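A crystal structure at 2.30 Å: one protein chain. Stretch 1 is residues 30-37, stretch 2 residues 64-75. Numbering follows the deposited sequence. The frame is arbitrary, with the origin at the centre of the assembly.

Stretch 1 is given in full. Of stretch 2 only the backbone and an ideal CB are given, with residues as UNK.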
# COMPACT_ATOMS: atom_id res chain seq x y z
N VAL A 30 -7.14 6.12 21.47
CA VAL A 30 -5.85 6.59 21.05
C VAL A 30 -5.43 7.63 22.07
O VAL A 30 -5.95 8.75 22.05
CB VAL A 30 -5.95 7.23 19.68
CG1 VAL A 30 -4.59 7.71 19.23
CG2 VAL A 30 -6.50 6.22 18.71
N VAL A 31 -4.52 7.25 22.96
CA VAL A 31 -4.05 8.16 23.99
C VAL A 31 -3.22 9.31 23.40
O VAL A 31 -3.33 10.43 23.84
CB VAL A 31 -3.21 7.41 25.05
CG1 VAL A 31 -2.64 8.38 26.03
CG2 VAL A 31 -4.03 6.37 25.76
N ALA A 32 -2.37 9.04 22.40
CA ALA A 32 -1.49 10.07 21.84
C ALA A 32 -1.05 9.77 20.41
O ALA A 32 -0.95 8.61 20.00
CB ALA A 32 -0.22 10.25 22.72
N VAL A 33 -0.74 10.83 19.66
CA VAL A 33 -0.21 10.68 18.30
C VAL A 33 0.96 11.61 18.15
O VAL A 33 0.84 12.78 18.49
CB VAL A 33 -1.29 10.99 17.21
CG1 VAL A 33 -0.76 10.74 15.81
CG2 VAL A 33 -2.50 10.14 17.43
N ALA A 34 2.11 11.12 17.68
CA ALA A 34 3.22 12.01 17.31
C ALA A 34 3.69 11.81 15.86
O ALA A 34 3.71 10.68 15.37
CB ALA A 34 4.38 11.87 18.28
N SER A 35 4.08 12.90 15.20
CA SER A 35 4.63 12.80 13.85
C SER A 35 5.85 13.68 13.60
O SER A 35 6.17 14.58 14.37
CB SER A 35 3.57 13.09 12.79
OG SER A 35 3.28 14.47 12.74
N ARG A 36 6.53 13.39 12.49
CA ARG A 36 7.70 14.15 12.09
C ARG A 36 7.82 13.97 10.58
O ARG A 36 7.61 12.85 10.07
CB ARG A 36 8.99 13.64 12.77
CG ARG A 36 9.14 13.87 14.28
CD ARG A 36 9.14 15.36 14.65
NE ARG A 36 9.42 15.58 16.07
CZ ARG A 36 8.50 15.53 17.02
NH1 ARG A 36 7.25 15.24 16.68
NH2 ARG A 36 8.81 15.74 18.30
N PRO A 37 8.17 15.05 9.88
CA PRO A 37 8.36 15.01 8.43
C PRO A 37 9.61 14.18 8.06
O PRO A 37 10.58 14.11 8.82
CB PRO A 37 8.59 16.50 8.08
CG PRO A 37 8.11 17.26 9.27
CD PRO A 37 8.48 16.39 10.42
N UNK A 64 9.47 9.09 22.13
CA UNK A 64 9.62 9.94 23.30
C UNK A 64 8.47 10.96 23.46
O UNK A 64 7.96 11.20 24.56
CB UNK A 64 10.96 10.68 23.22
N UNK A 65 8.03 11.56 22.36
CA UNK A 65 6.92 12.52 22.47
C UNK A 65 5.63 11.84 22.94
O UNK A 65 4.84 12.44 23.66
CB UNK A 65 6.68 13.21 21.12
N UNK A 66 5.44 10.58 22.54
CA UNK A 66 4.29 9.81 22.99
C UNK A 66 4.23 9.75 24.52
O UNK A 66 3.18 9.99 25.11
CB UNK A 66 4.34 8.40 22.41
N UNK A 67 5.37 9.43 25.13
CA UNK A 67 5.51 9.36 26.57
C UNK A 67 5.30 10.72 27.22
O UNK A 67 4.74 10.81 28.27
CB UNK A 67 6.89 8.81 26.94
N UNK A 68 5.75 11.79 26.56
CA UNK A 68 5.70 13.15 27.07
C UNK A 68 4.30 13.69 27.00
O UNK A 68 3.86 14.47 27.84
CB UNK A 68 6.66 14.06 26.29
N UNK A 69 3.61 13.30 25.94
CA UNK A 69 2.21 13.67 25.76
C UNK A 69 1.26 12.93 26.74
O UNK A 69 0.45 13.55 27.42
CB UNK A 69 1.79 13.38 24.32
N UNK A 70 1.38 11.62 26.83
CA UNK A 70 0.44 10.88 27.63
C UNK A 70 0.76 11.10 29.08
O UNK A 70 -0.13 10.98 29.91
CB UNK A 70 0.46 9.39 27.28
N UNK A 71 2.04 11.38 29.38
CA UNK A 71 2.50 11.51 30.75
C UNK A 71 2.81 10.13 31.32
O UNK A 71 2.30 9.12 30.83
CB UNK A 71 1.46 12.23 31.61
N UNK A 72 3.62 10.11 32.37
CA UNK A 72 4.07 8.88 33.03
C UNK A 72 2.96 8.13 33.74
O UNK A 72 2.98 6.91 33.85
CB UNK A 72 5.17 9.21 34.04
N UNK A 73 2.01 8.87 34.26
CA UNK A 73 0.86 8.26 34.93
C UNK A 73 -0.12 7.58 33.94
O UNK A 73 -1.02 6.85 34.36
CB UNK A 73 0.12 9.33 35.74
N UNK A 74 0.01 7.83 32.64
CA UNK A 74 -0.78 7.09 31.64
C UNK A 74 0.13 6.42 30.59
O UNK A 74 -0.28 6.21 29.42
CB UNK A 74 -1.77 8.03 30.95
N UNK A 75 1.36 6.10 31.01
CA UNK A 75 2.36 5.45 30.18
C UNK A 75 2.56 3.99 30.63
O UNK A 75 3.23 3.73 31.61
CB UNK A 75 3.68 6.22 30.24

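Stretch 1 is a strand, and the first part of stretch 2, 64-70, is a helix packed across it; the closest CA pair, 5.9 Å, joins CA of A32 to CA of position 66.

At position 64 the ideal CB finds nothing of stretch 1 within 5.5 Å, so many helix-compatible residues would suit; it is A64.

Position 65 points its CA-to-CB bond toward the strand. The ideal CB lies 3.9 Å from CB of A34 and 4.3 Å from NH2 of R36, so an aliphatic stem would fit beside the alanine, and an acceptor or acid at its end could meet the guanidinium; Asp, Glu or Gln are plausible. The residue is E65, extended with chi1 and chi2 both t. Its OE1 lies near the guanidinium plane, at the edge, and accepts from R36 NH1 at 2.9 Å and R36 NH2 at 2.8 Å, a salt bridge with forked hydrogen bonding.

Position 66 points sideways, its ideal CB 4.9 Å from CB of A32 and 5.4 Å from CB of A34. That leaves room for a longer apolar chain, such as Leu, Ile or Met, to reach the two methyls. L66 does so: CD1 lies 4.2 Å from A32 CB and 3.8 Å from A34 CB.

Position 67 points away, and the ideal CB of 68 has no neighbour in stretch 1; neither is constrained by it, and polar residues are reasonable. They are K67 and T68.

At position 69 the ideal CB points toward the strand, 4.1 Å from A32 CB. A small or beta-branched residue would suit: Ala, Val, Ser or Thr. T69, chi1 m, sets CG2 3.4 Å from A32 CB, while OG1 makes a weak hydrogen bond to O of E65 at 3.3 Å.

Position 70 is tight: its ideal CB is 3.5 Å from V31 CG1, favouring Ala or Gly. A70 places its methyl CB at that same 3.5 Å from V31 CG1.

Position 71 leaves helical geometry with phi 83°, which by itself favours glycine; it is G71. Positions 72 and 73, a 3-10 segment, are out of reach of stretch 1, which sets no limit on them, so many residues would suit; they are E72 and S73.

Position 74 points toward V31, ideal CB 5.0 Å from CG1, leaving room for a medium side chain, polar or apolar. D74 brings OD1 to 3.3 Å from V31 CG1, and OD1 is hydrogen-bonded elsewhere in the structure.

Position 75 points sideways without contact, permitting a large residue; it is W75.

Stretch 2, residues 64-75: AELKTTAGESDW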
# COMPACT_ATOMS: atom_id res chain seq x y z
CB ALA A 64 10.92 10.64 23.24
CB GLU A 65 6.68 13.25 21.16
CG GLU A 65 5.61 14.31 21.30
CD GLU A 65 5.29 15.02 20.00
OE1 GLU A 65 6.24 15.54 19.36
OE2 GLU A 65 4.10 15.07 19.63
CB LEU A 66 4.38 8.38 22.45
CG LEU A 66 3.36 7.90 21.42
CD1 LEU A 66 3.03 8.98 20.42
CD2 LEU A 66 3.79 6.57 20.75
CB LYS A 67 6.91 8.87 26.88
CG LYS A 67 7.19 8.38 28.29
CD LYS A 67 8.72 8.20 28.45
CE LYS A 67 9.07 7.24 29.56
NZ LYS A 67 10.53 6.83 29.49
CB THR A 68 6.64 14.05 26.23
OG1 THR A 68 7.91 14.08 26.86
CG2 THR A 68 6.16 15.47 26.14
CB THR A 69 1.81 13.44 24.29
OG1 THR A 69 2.34 14.52 23.49
CG2 THR A 69 0.31 13.33 24.13
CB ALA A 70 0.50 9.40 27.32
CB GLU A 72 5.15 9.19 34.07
CG GLU A 72 6.31 8.20 34.15
CD GLU A 72 7.48 8.59 33.26
OE1 GLU A 72 7.47 8.23 32.04
OE2 GLU A 72 8.41 9.26 33.77
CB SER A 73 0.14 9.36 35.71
OG SER A 73 -0.62 10.12 34.79
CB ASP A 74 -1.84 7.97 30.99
CG ASP A 74 -2.89 7.16 30.23
OD1 ASP A 74 -3.32 7.62 29.13
OD2 ASP A 74 -3.30 6.07 30.72
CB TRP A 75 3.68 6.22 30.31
CG TRP A 75 4.85 5.74 29.46
CD1 TRP A 75 6.06 5.24 29.90
CD2 TRP A 75 4.93 5.76 28.03
NE1 TRP A 75 6.87 4.95 28.83
CE2 TRP A 75 6.20 5.26 27.67
CE3 TRP A 75 4.06 6.16 27.01
CZ2 TRP A 75 6.61 5.15 26.34
CZ3 TRP A 75 4.47 6.03 25.70
CH2 TRP A 75 5.72 5.54 25.38
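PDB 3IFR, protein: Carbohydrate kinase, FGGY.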